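Local coordinates for uncharacterized protein (Sulfolobus tokodaii, PDB 2PD2), which is of unknown function but, as a trimeric DsrE/DsrF-like protein, may be related to the sulfur-handling proteins after which that family is named, at residues Gln15-Val20 against Glu55-Lys60; Met1-Gln6 against Ile21-Asp26. All coordinates share one frame; numbering follows the deposited sequence.

Contact 1. Residues Gln15-Val20 against Glu55-Lys60; sequences QALRSV and EDLIKK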
loop_
_atom_site.group_PDB
_atom_site.type_symbol
_atom_site.label_atom_id
_atom_site.label_comp_id
_atom_site.label_asym_id
_atom_site.label_seq_id
_atom_site.Cartn_x
_atom_site.Cartn_y
_atom_site.Cartn_z
ATOM N N GLN A 15 -13.341 -6.167 0.821
ATOM C CA GLN A 15 -12.261 -7.030 0.349
ATOM C C GLN A 15 -11.090 -7.058 1.324
ATOM O O GLN A 15 -10.452 -8.094 1.503
ATOM C CB GLN A 15 -11.783 -6.585 -1.036
ATOM C CG GLN A 15 -12.740 -6.976 -2.151
ATOM C CD GLN A 15 -12.274 -6.506 -3.510
ATOM O OE1 GLN A 15 -12.220 -5.305 -3.776
ATOM N NE2 GLN A 15 -11.925 -7.450 -4.379
ATOM N N ALA A 16 -10.815 -5.922 1.959
ATOM C CA ALA A 16 -9.724 -5.844 2.922
ATOM C C ALA A 16 -10.005 -6.764 4.100
ATOM O O ALA A 16 -9.132 -7.510 4.544
ATOM C CB ALA A 16 -9.548 -4.408 3.413
ATOM N N LEU A 17 -11.229 -6.707 4.613
ATOM C CA LEU A 17 -11.593 -7.552 5.746
ATOM C C LEU A 17 -11.505 -9.032 5.382
ATOM O O LEU A 17 -11.100 -9.850 6.207
ATOM C CB LEU A 17 -13.002 -7.201 6.245
ATOM C CG LEU A 17 -13.162 -5.767 6.770
ATOM C CD1 LEU A 17 -14.572 -5.573 7.306
ATOM C CD2 LEU A 17 -12.147 -5.501 7.868
ATOM N N ARG A 18 -11.883 -9.388 4.156
ATOM C CA ARG A 18 -11.785 -10.788 3.760
ATOM C C ARG A 18 -10.314 -11.170 3.701
ATOM O O ARG A 18 -9.944 -12.288 4.036
ATOM C CB ARG A 18 -12.437 -11.047 2.398
ATOM C CG ARG A 18 -12.203 -12.485 1.915
ATOM C CD ARG A 18 -13.000 -12.866 0.673
ATOM N NE ARG A 18 -12.771 -11.964 -0.452
ATOM C CZ ARG A 18 -13.482 -10.865 -0.684
ATOM N NH1 ARG A 18 -14.476 -10.535 0.132
ATOM N NH2 ARG A 18 -13.200 -10.096 -1.728
ATOM N N SER A 19 -9.472 -10.232 3.276
ATOM C CA SER A 19 -8.039 -10.490 3.203
ATOM C C SER A 19 -7.461 -10.708 4.601
ATOM O O SER A 19 -6.572 -11.537 4.790
ATOM C CB SER A 19 -7.326 -9.333 2.505
ATOM O OG SER A 19 -7.587 -9.345 1.111
ATOM N N VAL A 20 -7.958 -9.966 5.585
ATOM C CA VAL A 20 -7.484 -10.144 6.955
ATOM C C VAL A 20 -7.901 -11.535 7.439
ATOM O O VAL A 20 -7.137 -12.226 8.117
ATOM C CB VAL A 20 -8.062 -9.067 7.896
ATOM C CG1 VAL A 20 -7.679 -9.382 9.339
ATOM C CG2 VAL A 20 -7.507 -7.696 7.509
ATOM N N GLU A 55 -16.706 -7.677 14.220
ATOM C CA GLU A 55 -16.945 -8.337 15.497
ATOM C C GLU A 55 -16.341 -9.736 15.496
ATOM O O GLU A 55 -15.839 -10.205 16.519
ATOM C CB GLU A 55 -18.449 -8.401 15.775
ATOM C CG GLU A 55 -19.096 -7.033 15.895
ATOM C CD GLU A 55 -20.594 -7.114 16.125
ATOM O OE1 GLU A 55 -21.277 -7.821 15.354
ATOM O OE2 GLU A 55 -21.086 -6.465 17.069
ATOM N N ASP A 56 -16.379 -10.400 14.345
ATOM C CA ASP A 56 -15.802 -11.737 14.227
ATOM C C ASP A 56 -14.274 -11.671 14.372
ATOM O O ASP A 56 -13.668 -12.534 15.007
ATOM C CB ASP A 56 -16.175 -12.359 12.878
ATOM C CG ASP A 56 -15.574 -13.741 12.686
ATOM O OD1 ASP A 56 -15.823 -14.633 13.528
ATOM O OD2 ASP A 56 -14.854 -13.937 11.685
ATOM N N LEU A 57 -13.656 -10.648 13.786
ATOM C CA LEU A 57 -12.206 -10.485 13.882
ATOM C C LEU A 57 -11.833 -10.255 15.348
ATOM O O LEU A 57 -10.822 -10.764 15.836
ATOM C CB LEU A 57 -11.737 -9.295 13.034
ATOM C CG LEU A 57 -11.938 -9.395 11.513
ATOM C CD1 LEU A 57 -11.405 -8.140 10.839
ATOM C CD2 LEU A 57 -11.223 -10.624 10.971
ATOM N N ILE A 58 -12.656 -9.482 16.046
ATOM C CA ILE A 58 -12.413 -9.199 17.456
ATOM C C ILE A 58 -12.487 -10.504 18.246
ATOM O O ILE A 58 -11.688 -10.748 19.154
ATOM C CB ILE A 58 -13.447 -8.181 17.999
ATOM C CG1 ILE A 58 -13.175 -6.808 17.375
ATOM C CG2 ILE A 58 -13.385 -8.118 19.532
ATOM C CD1 ILE A 58 -14.139 -5.723 17.800
ATOM N N LYS A 59 -13.442 -11.350 17.881
ATOM C CA LYS A 59 -13.615 -12.640 18.542
ATOM C C LYS A 59 -12.340 -13.470 18.354
ATOM O O LYS A 59 -11.903 -14.181 19.257
ATOM C CB LYS A 59 -14.814 -13.373 17.932
ATOM C CG LYS A 59 -15.188 -14.678 18.619
ATOM C CD LYS A 59 -15.902 -14.437 19.939
ATOM C CE LYS A 59 -16.407 -15.749 20.533
ATOM N NZ LYS A 59 -17.168 -15.548 21.799
ATOM N N LYS A 60 -11.749 -13.365 17.169
ATOM C CA LYS A 60 -10.530 -14.096 16.848
ATOM C C LYS A 60 -9.292 -13.458 17.497
ATOM O O LYS A 60 -8.154 -13.780 17.150
ATOM C CB LYS A 60 -10.372 -14.173 15.324
ATOM C CG LYS A 60 -11.372 -15.130 14.658
ATOM C CD LYS A 60 -11.315 -15.048 13.139
ATOM C CE LYS A 60 -12.021 -16.235 12.478
ATOM N NZ LYS A 60 -13.453 -16.368 12.859
#
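Leu-57 joins the helices by apolar contact, using one methyl for each of two neighbours on Gln15-Val20. Its CD1 meets CD2 of Leu-17 at 4.0 Å, and its CD2 lies 4.1 Å from CG1 of Val-20. The fork of the leucine thus straddles two residues almost one helical turn apart, crossing each side chain at a slant, methyl against methyl. In Val-20 it is the branch anti to the backbone N (chi1 173°) that takes up this contact. All three residues are buried, and the two helix segments come no closer at their CA atoms than 8.4 Å, between Val-20 and Leu-57. Ile-7 of strand 2-7 also packs on Leu-17, and Ile-21, further along helix 13-26, on Leu-57.

At the end of helix 51-59, Lys-60 NZ bonds to Asp-56 OD1 at 3.0 Å on the syn side, 21° out of the carboxylate plane, with a weak second bond to OD2, so the salt bridge ties the first residue past the helix to its last turn. Ser-19 OG bonds to Gln-38 of the second subunit, so helix 13-26 also takes part in an interface.

Neighbouring helices packed through apolar side chains on one face of a parallel sheet form an outer layer of a three-layer alpha/beta/alpha fold, consistent with the DsrE/DsrF-like family.

Contact 2. Residues Met1-Gln6 against Ile21-Asp26; sequences MKVVVQ and INLYND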
loop_
_atom_site.group_PDB
_atom_site.type_symbol
_atom_site.label_atom_id
_atom_site.label_comp_id
_atom_site.label_asym_id
_atom_site.label_seq_id
_atom_site.Cartn_x
_atom_site.Cartn_y
_atom_site.Cartn_z
ATOM N N MET A 1 3.874 -14.295 14.846
ATOM C CA MET A 1 4.070 -13.422 13.657
ATOM C C MET A 1 3.231 -12.160 13.805
ATOM O O MET A 1 2.013 -12.196 13.614
ATOM C CB MET A 1 3.641 -14.156 12.393
ATOM C CG MET A 1 3.813 -13.340 11.136
ATOM S SD MET A 1 5.512 -13.348 10.581
ATOM C CE MET A 1 5.453 -14.695 9.426
ATOM N N LYS A 2 3.888 -11.050 14.122
ATOM C CA LYS A 2 3.212 -9.767 14.309
ATOM C C LYS A 2 2.994 -9.029 12.987
ATOM O O LYS A 2 3.944 -8.756 12.251
ATOM C CB LYS A 2 4.025 -8.891 15.265
ATOM C CG LYS A 2 4.088 -9.428 16.703
ATOM C CD LYS A 2 5.065 -8.605 17.557
ATOM C CE LYS A 2 4.868 -8.863 19.050
ATOM N NZ LYS A 2 5.039 -10.298 19.402
ATOM N N VAL A 3 1.736 -8.706 12.694
ATOM C CA VAL A 3 1.388 -8.010 11.457
ATOM C C VAL A 3 0.514 -6.787 11.729
ATOM O O VAL A 3 -0.511 -6.890 12.400
ATOM C CB VAL A 3 0.598 -8.936 10.498
ATOM C CG1 VAL A 3 0.365 -8.235 9.163
ATOM C CG2 VAL A 3 1.351 -10.252 10.294
ATOM N N VAL A 4 0.935 -5.628 11.235
ATOM C CA VAL A 4 0.135 -4.430 11.392
ATOM C C VAL A 4 -0.493 -4.201 10.013
ATOM O O VAL A 4 0.201 -3.993 9.015
ATOM C CB VAL A 4 0.993 -3.211 11.858
ATOM C CG1 VAL A 4 2.085 -2.900 10.856
ATOM C CG2 VAL A 4 0.095 -2.007 12.080
ATOM N N VAL A 5 -1.816 -4.297 9.966
ATOM C CA VAL A 5 -2.574 -4.140 8.732
ATOM C C VAL A 5 -3.186 -2.750 8.584
ATOM O O VAL A 5 -3.806 -2.232 9.507
ATOM C CB VAL A 5 -3.729 -5.155 8.670
ATOM C CG1 VAL A 5 -4.517 -4.974 7.368
ATOM C CG2 VAL A 5 -3.188 -6.577 8.785
ATOM N N GLN A 6 -3.027 -2.160 7.408
ATOM C CA GLN A 6 -3.584 -0.838 7.143
ATOM C C GLN A 6 -4.748 -0.911 6.157
ATOM O O GLN A 6 -4.680 -1.633 5.167
ATOM C CB GLN A 6 -2.514 0.083 6.552
ATOM C CG GLN A 6 -3.078 1.372 5.932
ATOM C CD GLN A 6 -2.100 2.026 4.976
ATOM O OE1 GLN A 6 -1.417 1.339 4.213
ATOM N NE2 GLN A 6 -2.036 3.354 5.000
ATOM N N ILE A 21 -9.114 -11.948 7.088
ATOM C CA ILE A 21 -9.586 -13.276 7.467
ATOM C C ILE A 21 -8.643 -14.303 6.825
ATOM O O ILE A 21 -8.261 -15.289 7.454
ATOM C CB ILE A 21 -11.033 -13.513 6.977
ATOM C CG1 ILE A 21 -12.000 -12.660 7.799
ATOM C CG2 ILE A 21 -11.402 -14.988 7.105
ATOM C CD1 ILE A 21 -13.439 -12.722 7.312
ATOM N N ASN A 22 -8.261 -14.059 5.574
ATOM C CA ASN A 22 -7.350 -14.963 4.874
ATOM C C ASN A 22 -6.005 -15.029 5.597
ATOM O O ASN A 22 -5.428 -16.103 5.740
ATOM C CB ASN A 22 -7.145 -14.520 3.415
ATOM C CG ASN A 22 -8.367 -14.798 2.534
ATOM O OD1 ASN A 22 -9.221 -15.615 2.882
ATOM N ND2 ASN A 22 -8.441 -14.128 1.383
ATOM N N LEU A 23 -5.510 -13.878 6.045
ATOM C CA LEU A 23 -4.241 -13.817 6.768
ATOM C C LEU A 23 -4.336 -14.694 8.014
ATOM O O LEU A 23 -3.494 -15.562 8.248
ATOM C CB LEU A 23 -3.936 -12.373 7.190
ATOM C CG LEU A 23 -2.648 -12.169 7.995
ATOM C CD1 LEU A 23 -1.459 -12.601 7.152
ATOM C CD2 LEU A 23 -2.506 -10.709 8.400
ATOM N N TYR A 24 -5.370 -14.443 8.810
ATOM C CA TYR A 24 -5.618 -15.193 10.039
ATOM C C TYR A 24 -5.602 -16.699 9.788
ATOM O O TYR A 24 -4.955 -17.457 10.512
ATOM C CB TYR A 24 -6.977 -14.795 10.619
ATOM C CG TYR A 24 -7.405 -15.614 11.817
ATOM C CD1 TYR A 24 -6.977 -15.284 13.103
ATOM C CD2 TYR A 24 -8.240 -16.723 11.663
ATOM C CE1 TYR A 24 -7.370 -16.034 14.206
ATOM C CE2 TYR A 24 -8.638 -17.479 12.757
ATOM C CZ TYR A 24 -8.199 -17.130 14.025
ATOM O OH TYR A 24 -8.587 -17.882 15.105
ATOM N N ASN A 25 -6.324 -17.131 8.760
ATOM C CA ASN A 25 -6.384 -18.554 8.435
ATOM C C ASN A 25 -5.078 -19.125 7.906
ATOM O O ASN A 25 -4.835 -20.327 8.026
ATOM C CB ASN A 25 -7.479 -18.827 7.397
ATOM C CG ASN A 25 -8.871 -18.669 7.965
ATOM O OD1 ASN A 25 -9.117 -19.000 9.123
ATOM N ND2 ASN A 25 -9.794 -18.182 7.145
ATOM N N ASP A 26 -4.230 -18.272 7.338
ATOM C CA ASP A 26 -2.987 -18.745 6.748
ATOM C C ASP A 26 -1.751 -18.744 7.637
ATOM O O ASP A 26 -0.860 -19.573 7.455
ATOM C CB ASP A 26 -2.690 -17.947 5.476
ATOM C CG ASP A 26 -1.674 -18.635 4.585
ATOM O OD1 ASP A 26 -1.944 -19.779 4.161
ATOM O OD2 ASP A 26 -0.611 -18.041 4.311
#
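Leu-23 and Val-3 point at each other tip to tip, one from helix 13-26 and the other from strand 2-7. Leu-23 CG stands anti to the backbone N (chi1 178°), which extends the side chain so that CD2 reaches the valines. A single methyl, CD2, does the touching: it lies 3.9 Å from Val-3 CG1 and 4.1 Å from Val-3 CB, so it sits against the branch point of the valine as well as one of its arms. The same methyl is 4.2 Å from Val-5 CG2, and in this way spans two strand residues that face the helix together. Their backbones remain well apart, with 9.3 Å between the CA atoms of Val-3 and Leu-23, and the contact is made by side chains alone.

Val-4, between the two, turns the other way and packs on Lys-98 and Gln-99 of helix 91-100. The strand therefore presents an apolar side chain to each layer of helices. Ile-32 of the adjacent strand also touches both Leu-23 and Val-5, widening the apolar bed on which the leucine rests. At the end of the helix, Asp-26 forms a salt bridge with Arg-97 and a hydrogen bond with Thr-89, both of the second subunit, so the end of the helix takes part in the interface with that subunit.

A helix laid by its leucine on the valines of the strand that leads into it is the first half of a beta-alpha-beta crossover, here strand 2-7, helix 13-26 and strand 31-36.

In the fold
The two contacts share helix 13-26 and have their centres about 9 Å apart. Its first part meets helix 51-59 in contact 1, and its last part rests on strand 2-7 in contact 2. Along the chain the segments alternate, 1-6, 15-20, 21-26 and 55-60, so the two contacts cross in sequence. They also touch directly: Val-20 CG2 lies 4.0 Å from Val-5 CG1, while Lys-60 CE approaches Tyr-24 CE2 to 3.6 Å. Helix 13-26 is thus fixed both to the five-stranded parallel sheet and to its neighbouring helix, and residues of both contacts' segments reach the second subunit, so this helix lies beside an intersubunit interface.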